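Local coordinates for protein transcriptional repressor of the blcABC operon (Agrobacterium tumefaciens, PDB 3MQ0) that probably binds DNA as an IclR-family helix-turn-helix transcription factor, repressing the blcABC operon under control of its oligomeric state, at residues B[131-136]-B[156-161]. Residues are numbered along the deposited sequence; the frame is centred on the assembly and turned at random.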
ATOM      1  N   VAL B 131       5.850 -26.425  -4.714  1.00 13.76           N
ATOM      2  CA  VAL B 131       6.150 -25.555  -3.584  1.00 17.41           C
ATOM      3  C   VAL B 131       7.669 -25.514  -3.424  1.00 17.66           C
ATOM      4  O   VAL B 131       8.344 -26.475  -3.760  1.00 16.23           O
ATOM      5  CB  VAL B 131       5.493 -26.012  -2.273  1.00 12.50           C
ATOM      6  CG1 VAL B 131       3.957 -25.945  -2.390  1.00 18.31           C
ATOM      7  CG2 VAL B 131       5.932 -27.412  -1.889  1.00 15.99           C
ATOM      8  N   VAL B 132       8.185 -24.387  -2.945  1.00 12.67           N
ATOM      9  CA  VAL B 132       9.618 -24.203  -2.720  1.00 15.07           C
ATOM     10  C   VAL B 132       9.823 -23.892  -1.247  1.00 16.74           C
ATOM     11  O   VAL B 132       9.134 -23.024  -0.698  1.00 15.59           O
ATOM     12  CB  VAL B 132      10.157 -23.034  -3.568  1.00 15.24           C
ATOM     13  CG1 VAL B 132      11.645 -22.816  -3.293  1.00 19.61           C
ATOM     14  CG2 VAL B 132       9.900 -23.298  -5.051  1.00 21.94           C
ATOM     15  N   TYR B 133      10.716 -24.633  -0.598  1.00 13.14           N
ATOM     16  CA  TYR B 133      10.970 -24.478   0.834  1.00 18.18           C
ATOM     17  C   TYR B 133      11.853 -23.273   1.094  1.00 18.71           C
ATOM     18  O   TYR B 133      12.973 -23.212   0.606  1.00 20.71           O
ATOM     19  CB  TYR B 133      11.542 -25.787   1.443  1.00 15.85           C
ATOM     20  CG  TYR B 133      10.456 -26.810   1.422  1.00 14.27           C
ATOM     21  CD1 TYR B 133      10.201 -27.535   0.273  1.00 21.19           C
ATOM     22  CD2 TYR B 133       9.582 -26.946   2.495  1.00 11.93           C
ATOM     23  CE1 TYR B 133       9.129 -28.409   0.201  1.00 24.61           C
ATOM     24  CE2 TYR B 133       8.509 -27.817   2.436  1.00 14.97           C
ATOM     25  CZ  TYR B 133       8.297 -28.550   1.286  1.00 18.77           C
ATOM     26  OH  TYR B 133       7.238 -29.421   1.211  1.00 19.40           O
ATOM     27  N   ILE B 134      11.334 -22.295   1.828  1.00 13.34           N
ATOM     28  CA  ILE B 134      12.124 -21.106   2.126  1.00 12.63           C
ATOM     29  C   ILE B 134      12.496 -20.977   3.594  1.00 15.34           C
ATOM     30  O   ILE B 134      13.335 -20.146   3.958  1.00 16.31           O
ATOM     31  CB  ILE B 134      11.441 -19.816   1.650  1.00 13.85           C
ATOM     32  CG1 ILE B 134      10.080 -19.625   2.325  1.00 15.09           C
ATOM     33  CG2 ILE B 134      11.266 -19.849   0.134  1.00 17.17           C
ATOM     34  CD1 ILE B 134       9.487 -18.224   2.122  1.00 23.12           C
ATOM     35  N   GLY B 135      11.866 -21.780   4.438  1.00 15.03           N
ATOM     36  CA  GLY B 135      12.203 -21.807   5.856  1.00 16.70           C
ATOM     37  C   GLY B 135      11.937 -23.175   6.445  1.00 15.22           C
ATOM     38  O   GLY B 135      11.072 -23.902   5.961  1.00 15.06           O
ATOM     39  N   CYS B 136      12.707 -23.544   7.466  1.00 14.45           N
ATOM     40  CA  CYS B 136      12.517 -24.839   8.102  1.00 19.24           C
ATOM     41  C   CYS B 136      13.065 -24.823   9.518  1.00 31.44           C
ATOM     42  O   CYS B 136      14.239 -24.509   9.724  1.00 30.73           O
ATOM     43  CB  CYS B 136      13.197 -25.953   7.295  1.00 30.59           C
ATOM     44  SG  CYS B 136      12.991 -27.631   8.009  1.00 33.99           S
ATOM     45  N   PRO B 156       0.512 -30.518  -5.342  1.00 14.87           N
ATOM     46  CA  PRO B 156      -0.701 -31.278  -4.991  1.00 12.48           C
ATOM     47  C   PRO B 156      -0.503 -32.270  -3.852  1.00 18.25           C
ATOM     48  O   PRO B 156      -1.496 -32.661  -3.244  1.00 19.84           O
ATOM     49  CB  PRO B 156      -1.021 -32.044  -6.280  1.00 15.84           C
ATOM     50  CG  PRO B 156      -0.476 -31.173  -7.355  1.00 17.93           C
ATOM     51  CD  PRO B 156       0.817 -30.621  -6.783  1.00 14.82           C
ATOM     52  N   PHE B 157       0.738 -32.670  -3.582  1.00 13.60           N
ATOM     53  CA  PHE B 157       1.007 -33.695  -2.576  1.00 20.31           C
ATOM     54  C   PHE B 157       1.328 -33.154  -1.160  1.00 25.30           C
ATOM     55  O   PHE B 157       1.168 -33.868  -0.172  1.00 25.82           O
ATOM     56  CB  PHE B 157       2.161 -34.604  -3.038  1.00 11.90           C
ATOM     57  CG  PHE B 157       1.958 -35.255  -4.401  1.00 16.44           C
ATOM     58  CD1 PHE B 157       0.693 -35.496  -4.906  1.00 16.69           C
ATOM     59  CD2 PHE B 157       3.056 -35.645  -5.157  1.00 17.36           C
ATOM     60  CE1 PHE B 157       0.523 -36.098  -6.147  1.00 22.01           C
ATOM     61  CE2 PHE B 157       2.896 -36.242  -6.411  1.00 18.97           C
ATOM     62  CZ  PHE B 157       1.614 -36.470  -6.896  1.00 18.67           C
ATOM     63  N   THR B 158       1.791 -31.915  -1.051  1.00 15.91           N
ATOM     64  CA  THR B 158       2.241 -31.406   0.252  1.00 13.86           C
ATOM     65  C   THR B 158       1.114 -30.691   0.995  1.00  8.86           C
ATOM     66  O   THR B 158       0.147 -30.249   0.377  1.00 12.13           O
ATOM     67  CB  THR B 158       3.416 -30.402   0.090  1.00 19.67           C
ATOM     68  OG1 THR B 158       2.977 -29.283  -0.682  1.00 23.24           O
ATOM     69  CG2 THR B 158       4.601 -31.033  -0.638  1.00 19.01           C
ATOM     70  N   ALA B 159       1.236 -30.545   2.318  1.00 10.22           N
ATOM     71  CA  ALA B 159       0.197 -29.837   3.065  1.00 10.95           C
ATOM     72  C   ALA B 159       0.177 -28.355   2.685  1.00 12.00           C
ATOM     73  O   ALA B 159      -0.887 -27.798   2.455  1.00 10.60           O
ATOM     74  CB  ALA B 159       0.395 -29.998   4.583  1.00 13.75           C
ATOM     75  N   THR B 160       1.345 -27.712   2.605  1.00 10.48           N
ATOM     76  CA  THR B 160       1.348 -26.307   2.174  1.00  9.38           C
ATOM     77  C   THR B 160       0.844 -26.156   0.753  1.00 12.99           C
ATOM     78  O   THR B 160       0.178 -25.169   0.445  1.00 15.20           O
ATOM     79  CB  THR B 160       2.735 -25.627   2.232  1.00 11.62           C
ATOM     80  OG1 THR B 160       3.663 -26.345   1.420  1.00 12.81           O
ATOM     81  CG2 THR B 160       3.263 -25.555   3.670  1.00 11.95           C
ATOM     82  N   GLY B 161       1.187 -27.126  -0.101  1.00 10.10           N
ATOM     83  CA  GLY B 161       0.757 -27.130  -1.492  1.00 10.03           C
ATOM     84  C   GLY B 161      -0.763 -27.171  -1.610  1.00 14.81           C
ATOM     85  O   GLY B 161      -1.349 -26.391  -2.342  1.00 13.72           O
TER
HETATM   86  O   HOH W   1       4.667 -28.919   2.913  1.00 23.35           O
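In the GAF-fold domain of this IclR-type repressor, strand 130-137 of the antiparallel sheet carries the first turn of helix 159-165 against one face, and the buried meeting turns on Val131. Its two methyls divide the work. CG1, anti to the carbonyl carbon (chi1 -64°), packs on the helix backbone, with Val131 CG1 3.5 Å from the bare CA of Gly161. Val131 CG2 instead meets the side chain of Thr158 tip to tip, 3.7 Å from Thr158 OG1. Thr158 is the N-cap: with OG1 set between its backbone N and carbonyl carbon (chi1 61°), it accepts from the first turn, and its methyl CG2, anti to the carbonyl carbon, points to the hydroxyl end of Tyr133. That ring reaches along from the strand until Tyr133 OH stands 3.6 Å from Thr158 CG2, while Phe147 meets the ring at an inclined angle. A water bridges the two segments, hydrogen-bonded to Tyr133 OH at 3.1 Å and to Thr160 OG1 at 3.1 Å; the latter hydroxyl also hydrogen-bonds Thr124 OG1 on the adjoining strand. The capping bond itself, Gly161 N to Thr158 OG1, is 2.9 Å long and distinctly bent, at 134° about the hydrogen.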